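PDB 6DX2: RNA-dependent RNA polymerase from Dera Ghazi Khan orthonairovirus, which probably copies viral RNA as the full-length L protein, and is represented here by its N-terminal viral OTU domain, a cysteine protease of the deubiquitinase type. Local coordinates for residues A[42-47]-A[96-101]; A[113-118]-A[139-144]. All coordinates share one frame; numbering follows the deposited sequence.

From the N terminus, three short strands of the sheet lead into helix 42-52. Contact 1 joins its first turn to 96-101, in the loop before helix 102-112, closing a loop of 48 residues that is largely helical. The chain then runs through helix 102-112 into strand 116-121, turns back through strand 127-133 and returns as strand 142-147. Contact 2 pairs 113-118 with 139-144 and closes this shorter, partly strand-forming loop. The two loops follow in series, neither crossing nor enclosing each other. In space they meet: Phe43 and Ser46 pack on Leu144, Val47 on Leu142, and Gly101 on Leu118. Helix 42-52 and the start of helix 102-112 are thus packed against the central sheet.

Contact 1 (A[42-47]-A[96-101]); sequences CFFYSV and NYYWGG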
loop_
_atom_site.group_PDB
_atom_site.type_symbol
_atom_site.label_atom_id
_atom_site.label_comp_id
_atom_site.label_asym_id
_atom_site.label_seq_id
_atom_site.Cartn_x
_atom_site.Cartn_y
_atom_site.Cartn_z
ATOM N N CYS A 42 -6.424 9.346 1.674
ATOM C CA CYS A 42 -4.971 9.448 1.816
ATOM C C CYS A 42 -4.209 8.237 1.244
ATOM O O CYS A 42 -3.095 8.440 0.761
ATOM C CB CYS A 42 -4.576 9.661 3.277
ATOM S SG CYS A 42 -5.116 8.343 4.393
ATOM N N PHE A 43 -4.776 7.012 1.257
ATOM C CA PHE A 43 -4.086 5.881 0.656
ATOM C C PHE A 43 -3.882 6.164 -0.819
ATOM O O PHE A 43 -2.772 6.007 -1.340
ATOM C CB PHE A 43 -4.908 4.598 0.873
ATOM C CG PHE A 43 -4.345 3.405 0.162
ATOM C CD1 PHE A 43 -3.509 2.527 0.839
ATOM C CD2 PHE A 43 -4.596 3.208 -1.186
ATOM C CE1 PHE A 43 -2.957 1.424 0.176
ATOM C CE2 PHE A 43 -4.023 2.104 -1.876
ATOM C CZ PHE A 43 -3.206 1.214 -1.158
ATOM N N PHE A 44 -4.916 6.725 -1.458
ATOM C CA PHE A 44 -4.892 6.986 -2.885
ATOM C C PHE A 44 -4.085 8.219 -3.205
ATOM O O PHE A 44 -3.422 8.244 -4.227
ATOM C CB PHE A 44 -6.346 7.070 -3.410
ATOM C CG PHE A 44 -7.171 5.809 -3.032
ATOM C CD1 PHE A 44 -6.974 4.588 -3.712
ATOM C CD2 PHE A 44 -7.990 5.839 -1.887
ATOM C CE1 PHE A 44 -7.700 3.448 -3.316
ATOM C CE2 PHE A 44 -8.675 4.731 -1.468
ATOM C CZ PHE A 44 -8.525 3.524 -2.162
ATOM N N TYR A 45 -4.115 9.239 -2.339
ATOM C CA TYR A 45 -3.196 10.373 -2.497
ATOM C C TYR A 45 -1.767 9.880 -2.460
ATOM O O TYR A 45 -0.910 10.356 -3.220
ATOM C CB TYR A 45 -3.345 11.370 -1.368
ATOM C CG TYR A 45 -4.666 12.131 -1.308
ATOM C CD1 TYR A 45 -5.530 12.191 -2.431
ATOM C CD2 TYR A 45 -5.101 12.643 -0.091
ATOM C CE1 TYR A 45 -6.784 12.889 -2.341
ATOM C CE2 TYR A 45 -6.334 13.269 0.014
ATOM C CZ TYR A 45 -7.161 13.387 -1.102
ATOM O OH TYR A 45 -8.380 14.020 -0.978
ATOM N N SER A 46 -1.488 8.963 -1.525
ATOM C CA SER A 46 -0.122 8.533 -1.299
ATOM C C SER A 46 0.403 7.759 -2.491
ATOM O O SER A 46 1.555 7.987 -2.928
ATOM C CB SER A 46 -0.060 7.702 -0.030
ATOM O OG SER A 46 -0.275 8.516 1.108
ATOM N N VAL A 47 -0.396 6.812 -2.989
ATOM C CA VAL A 47 0.003 6.042 -4.167
ATOM C C VAL A 47 0.161 6.964 -5.367
ATOM O O VAL A 47 1.154 6.878 -6.102
ATOM C CB VAL A 47 -1.029 4.941 -4.437
ATOM C CG1 VAL A 47 -0.801 4.347 -5.854
ATOM C CG2 VAL A 47 -0.849 3.919 -3.345
ATOM N N ASN A 96 -16.041 8.500 -2.356
ATOM C CA ASN A 96 -15.089 9.378 -1.691
ATOM C C ASN A 96 -14.956 8.982 -0.224
ATOM O O ASN A 96 -15.921 8.519 0.408
ATOM C CB ASN A 96 -15.517 10.839 -1.747
ATOM C CG ASN A 96 -15.347 11.483 -3.126
ATOM O OD1 ASN A 96 -14.561 11.050 -3.970
ATOM N ND2 ASN A 96 -16.086 12.556 -3.338
ATOM N N TYR A 97 -13.728 9.153 0.298
ATOM C CA TYR A 97 -13.361 8.913 1.683
ATOM C C TYR A 97 -13.463 7.449 2.059
ATOM O O TYR A 97 -13.543 7.125 3.250
ATOM C CB TYR A 97 -14.201 9.794 2.641
ATOM C CG TYR A 97 -14.287 11.170 2.057
ATOM C CD1 TYR A 97 -13.122 11.917 1.837
ATOM C CD2 TYR A 97 -15.497 11.722 1.694
ATOM C CE1 TYR A 97 -13.182 13.176 1.273
ATOM C CE2 TYR A 97 -15.565 12.999 1.143
ATOM C CZ TYR A 97 -14.399 13.705 0.930
ATOM O OH TYR A 97 -14.455 14.971 0.373
ATOM N N TYR A 98 -13.434 6.546 1.071
ATOM C CA TYR A 98 -13.247 5.143 1.390
ATOM C C TYR A 98 -11.803 4.951 1.831
ATOM O O TYR A 98 -10.865 5.397 1.143
ATOM C CB TYR A 98 -13.553 4.296 0.151
ATOM C CG TYR A 98 -13.148 2.870 0.274
ATOM C CD1 TYR A 98 -11.860 2.460 -0.079
ATOM C CD2 TYR A 98 -14.034 1.930 0.753
ATOM C CE1 TYR A 98 -11.468 1.105 0.028
ATOM C CE2 TYR A 98 -13.679 0.588 0.861
ATOM C CZ TYR A 98 -12.403 0.184 0.493
ATOM O OH TYR A 98 -12.002 -1.126 0.604
ATOM N N TRP A 99 -11.601 4.342 2.990
ATOM C CA TRP A 99 -10.230 4.254 3.515
ATOM C C TRP A 99 -9.512 3.064 2.914
ATOM O O TRP A 99 -9.884 1.928 3.167
ATOM C CB TRP A 99 -10.233 4.175 5.046
ATOM C CG TRP A 99 -10.600 5.487 5.641
ATOM C CD1 TRP A 99 -11.884 6.031 5.719
ATOM C CD2 TRP A 99 -9.715 6.462 6.219
ATOM N NE1 TRP A 99 -11.825 7.261 6.319
ATOM C CE2 TRP A 99 -10.524 7.560 6.637
ATOM C CE3 TRP A 99 -8.324 6.529 6.441
ATOM C CZ2 TRP A 99 -9.992 8.729 7.234
ATOM C CZ3 TRP A 99 -7.802 7.689 7.030
ATOM C CH2 TRP A 99 -8.655 8.777 7.440
ATOM N N GLY A 100 -8.433 3.340 2.169
ATOM C CA GLY A 100 -7.636 2.287 1.567
ATOM C C GLY A 100 -6.692 1.613 2.540
ATOM O O GLY A 100 -6.267 2.187 3.540
ATOM N N GLY A 101 -6.391 0.377 2.215
ATOM C CA GLY A 101 -5.486 -0.368 3.057
ATOM C C GLY A 101 -4.997 -1.586 2.334
ATOM O O GLY A 101 -4.844 -1.562 1.115
HETATM O O HOH W 1 -7.283 6.095 2.349
#
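Phe43 and Gly100 are the nearest pair by CA position, with their CA atoms 5.1 Å apart. The contact lies in the OTU cysteine protease fold, where the nucleophilic cysteine begins a helix; Cys42, at the start of helix 42-52, is consistent with that position. The aromatic packing rests on two phenylalanines. Phe43 CG lies anti to the backbone N (chi1 174°), which carries the ring along the glycine backbone. Its CB is 3.6 Å from Gly100 CA, and Gly101 N lies over one ring face. Phe44 turns its CE2 edge to the loop, and Tyr98 O sits in the ring plane, 3.5 Å from CE2. The Tyr98 ring presents its CD1 edge to Phe44 CZ at 4.1 Å, while its hydroxyl is hydrogen-bonded to Glu104. Lys62 makes a cation-pi contact with Phe44. At the outer side, Trp99 reaches back to Cys42. Its CZ3 is 3.8 Å from Cys42 SG, and the sulfur stands oblique to the indole, 52° off the normal of the six-membered ring. No direct hydrogen bond joins the segments. Polar contact is made through a water that accepts from both backbones and so ties the first helical turn to the loop. Its oxygen is 2.9 Å from Phe43 N and 3.0 Å from Gly100 N.

Contact 2 (A[113-118]-A[139-144]); sequences NITIIL and STALNL
Ile117 and its partners Leu142 and Leu144 carry the parallel beta ladder between strands 116-121 and 142-147, in the central sheet of the OTU domain. Three backbone hydrogen bonds hold it. Leu142 N gives to Thr115 O at 2.8 Å. Ile117 N then gives to Leu142 O, and Leu144 N to Ile117 O. The axes of strands 116-118 and 142-144 run 13° apart, in the same direction. Just before the ladder, a water bridges the chains, accepting from Thr115 N and donating to Thr140 O. The apolar contacts fall on two faces. On one, Leu118 and Leu144 lie side by side, with CD2 of the former 3.6 Å from CD1 of the latter. Leu144 CD1 also meets Ile116 CG2 at 4.0 Å. Ile114 has CG1 between its backbone N and carbonyl carbon (chi1 60°), and its CD1 ends 3.8 Å from Leu142 CD1. On the other face, Ile117 CD1 touches Ala141 CB at 3.7 Å and lies alongside the Asn143 amide. That buried amide is held at both ends: OD1 accepts from Trp119 NE1 and ND2 binds Val138 O. On the first face, helix 42-52 covers Leu142 and Leu144, and helix 102-112 covers Ile116 and Leu118. Within the sheet, strand 127-133 pairs with the far edge of 116-121, and strand 150-156 with that of 142-147.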
loop_
_atom_site.group_PDB
_atom_site.type_symbol
_atom_site.label_atom_id
_atom_site.label_comp_id
_atom_site.label_asym_id
_atom_site.label_seq_id
_atom_site.Cartn_x
_atom_site.Cartn_y
_atom_site.Cartn_z
ATOM N N ASN A 113 1.499 -4.244 -11.595
ATOM C CA ASN A 113 2.788 -4.954 -11.632
ATOM C C ASN A 113 3.840 -4.145 -10.900
ATOM O O ASN A 113 4.943 -3.860 -11.398
ATOM C CB ASN A 113 3.224 -5.260 -13.065
ATOM C CG ASN A 113 2.466 -6.413 -13.610
ATOM O OD1 ASN A 113 1.391 -6.242 -14.207
ATOM N ND2 ASN A 113 2.969 -7.609 -13.335
ATOM N N ILE A 114 3.467 -3.733 -9.705
ATOM C CA ILE A 114 4.371 -3.019 -8.839
ATOM C C ILE A 114 4.316 -3.717 -7.488
ATOM O O ILE A 114 3.477 -4.581 -7.222
ATOM C CB ILE A 114 4.027 -1.513 -8.710
ATOM C CG1 ILE A 114 2.631 -1.357 -8.151
ATOM C CG2 ILE A 114 4.151 -0.806 -10.083
ATOM C CD1 ILE A 114 2.071 0.110 -8.020
ATOM N N THR A 115 5.258 -3.336 -6.646
ATOM C CA THR A 115 5.302 -3.858 -5.293
ATOM C C THR A 115 4.916 -2.726 -4.372
ATOM O O THR A 115 5.371 -1.580 -4.578
ATOM C CB THR A 115 6.714 -4.396 -5.009
ATOM O OG1 THR A 115 6.895 -5.587 -5.811
ATOM C CG2 THR A 115 6.888 -4.848 -3.542
ATOM N N ILE A 116 4.092 -3.040 -3.361
ATOM C CA ILE A 116 3.631 -2.053 -2.405
ATOM C C ILE A 116 3.910 -2.580 -1.017
ATOM O O ILE A 116 3.622 -3.741 -0.733
ATOM C CB ILE A 116 2.131 -1.726 -2.560
ATOM C CG1 ILE A 116 1.886 -1.170 -3.995
ATOM C CG2 ILE A 116 1.699 -0.789 -1.391
ATOM C CD1 ILE A 116 0.367 -1.001 -4.370
ATOM N N ILE A 117 4.496 -1.748 -0.161
ATOM C CA ILE A 117 4.824 -2.178 1.193
ATOM C C ILE A 117 4.095 -1.284 2.173
ATOM O O ILE A 117 4.180 -0.053 2.075
ATOM C CB ILE A 117 6.336 -2.143 1.447
ATOM C CG1 ILE A 117 7.006 -3.065 0.452
ATOM C CG2 ILE A 117 6.662 -2.497 2.932
ATOM C CD1 ILE A 117 8.582 -2.971 0.510
ATOM N N LEU A 118 3.374 -1.900 3.109
ATOM C CA LEU A 118 2.694 -1.154 4.156
ATOM C C LEU A 118 3.556 -1.267 5.392
ATOM O O LEU A 118 3.693 -2.355 5.963
ATOM C CB LEU A 118 1.285 -1.680 4.425
ATOM C CG LEU A 118 0.352 -1.808 3.213
ATOM C CD1 LEU A 118 -1.129 -2.204 3.630
ATOM C CD2 LEU A 118 0.399 -0.540 2.356
ATOM N N SER A 139 13.437 -0.777 -2.563
ATOM C CA SER A 139 13.805 0.409 -3.316
ATOM C C SER A 139 12.932 0.642 -4.533
ATOM O O SER A 139 12.879 1.777 -5.016
ATOM C CB SER A 139 15.255 0.334 -3.763
ATOM O OG SER A 139 15.494 -0.778 -4.599
ATOM N N THR A 140 12.257 -0.397 -5.061
ATOM C CA THR A 140 11.378 -0.202 -6.201
ATOM C C THR A 140 9.925 -0.137 -5.789
ATOM O O THR A 140 9.079 0.093 -6.639
ATOM C CB THR A 140 11.576 -1.357 -7.229
ATOM O OG1 THR A 140 11.311 -2.625 -6.613
ATOM C CG2 THR A 140 13.006 -1.413 -7.710
ATOM N N ALA A 141 9.624 -0.413 -4.536
ATOM C CA ALA A 141 8.251 -0.474 -4.114
ATOM C C ALA A 141 7.672 0.919 -3.915
ATOM O O ALA A 141 8.400 1.911 -3.745
ATOM C CB ALA A 141 8.142 -1.257 -2.790
ATOM N N LEU A 142 6.357 0.949 -3.849
ATOM C CA LEU A 142 5.649 2.071 -3.218
ATOM C C LEU A 142 5.607 1.775 -1.729
ATOM O O LEU A 142 4.864 0.892 -1.280
ATOM C CB LEU A 142 4.255 2.275 -3.781
ATOM C CG LEU A 142 3.995 2.292 -5.277
ATOM C CD1 LEU A 142 2.594 2.897 -5.527
ATOM C CD2 LEU A 142 4.963 3.008 -6.058
ATOM N N ASN A 143 6.368 2.555 -0.982
ATOM C CA ASN A 143 6.514 2.407 0.456
ATOM C C ASN A 143 5.530 3.348 1.107
ATOM O O ASN A 143 5.667 4.560 0.942
ATOM C CB ASN A 143 7.942 2.734 0.870
ATOM C CG ASN A 143 8.892 1.664 0.384
ATOM O OD1 ASN A 143 8.837 0.560 0.892
ATOM N ND2 ASN A 143 9.579 1.908 -0.733
ATOM N N LEU A 144 4.624 2.791 1.917
ATOM C CA LEU A 144 3.584 3.578 2.579
ATOM C C LEU A 144 3.759 3.444 4.067
ATOM O O LEU A 144 3.948 2.320 4.564
ATOM C CB LEU A 144 2.175 3.030 2.180
ATOM C CG LEU A 144 1.890 3.099 0.675
ATOM C CD1 LEU A 144 0.488 2.565 0.449
ATOM C CD2 LEU A 144 1.995 4.548 0.115
HETATM O O HOH W 2 7.440 -1.825 -7.660
#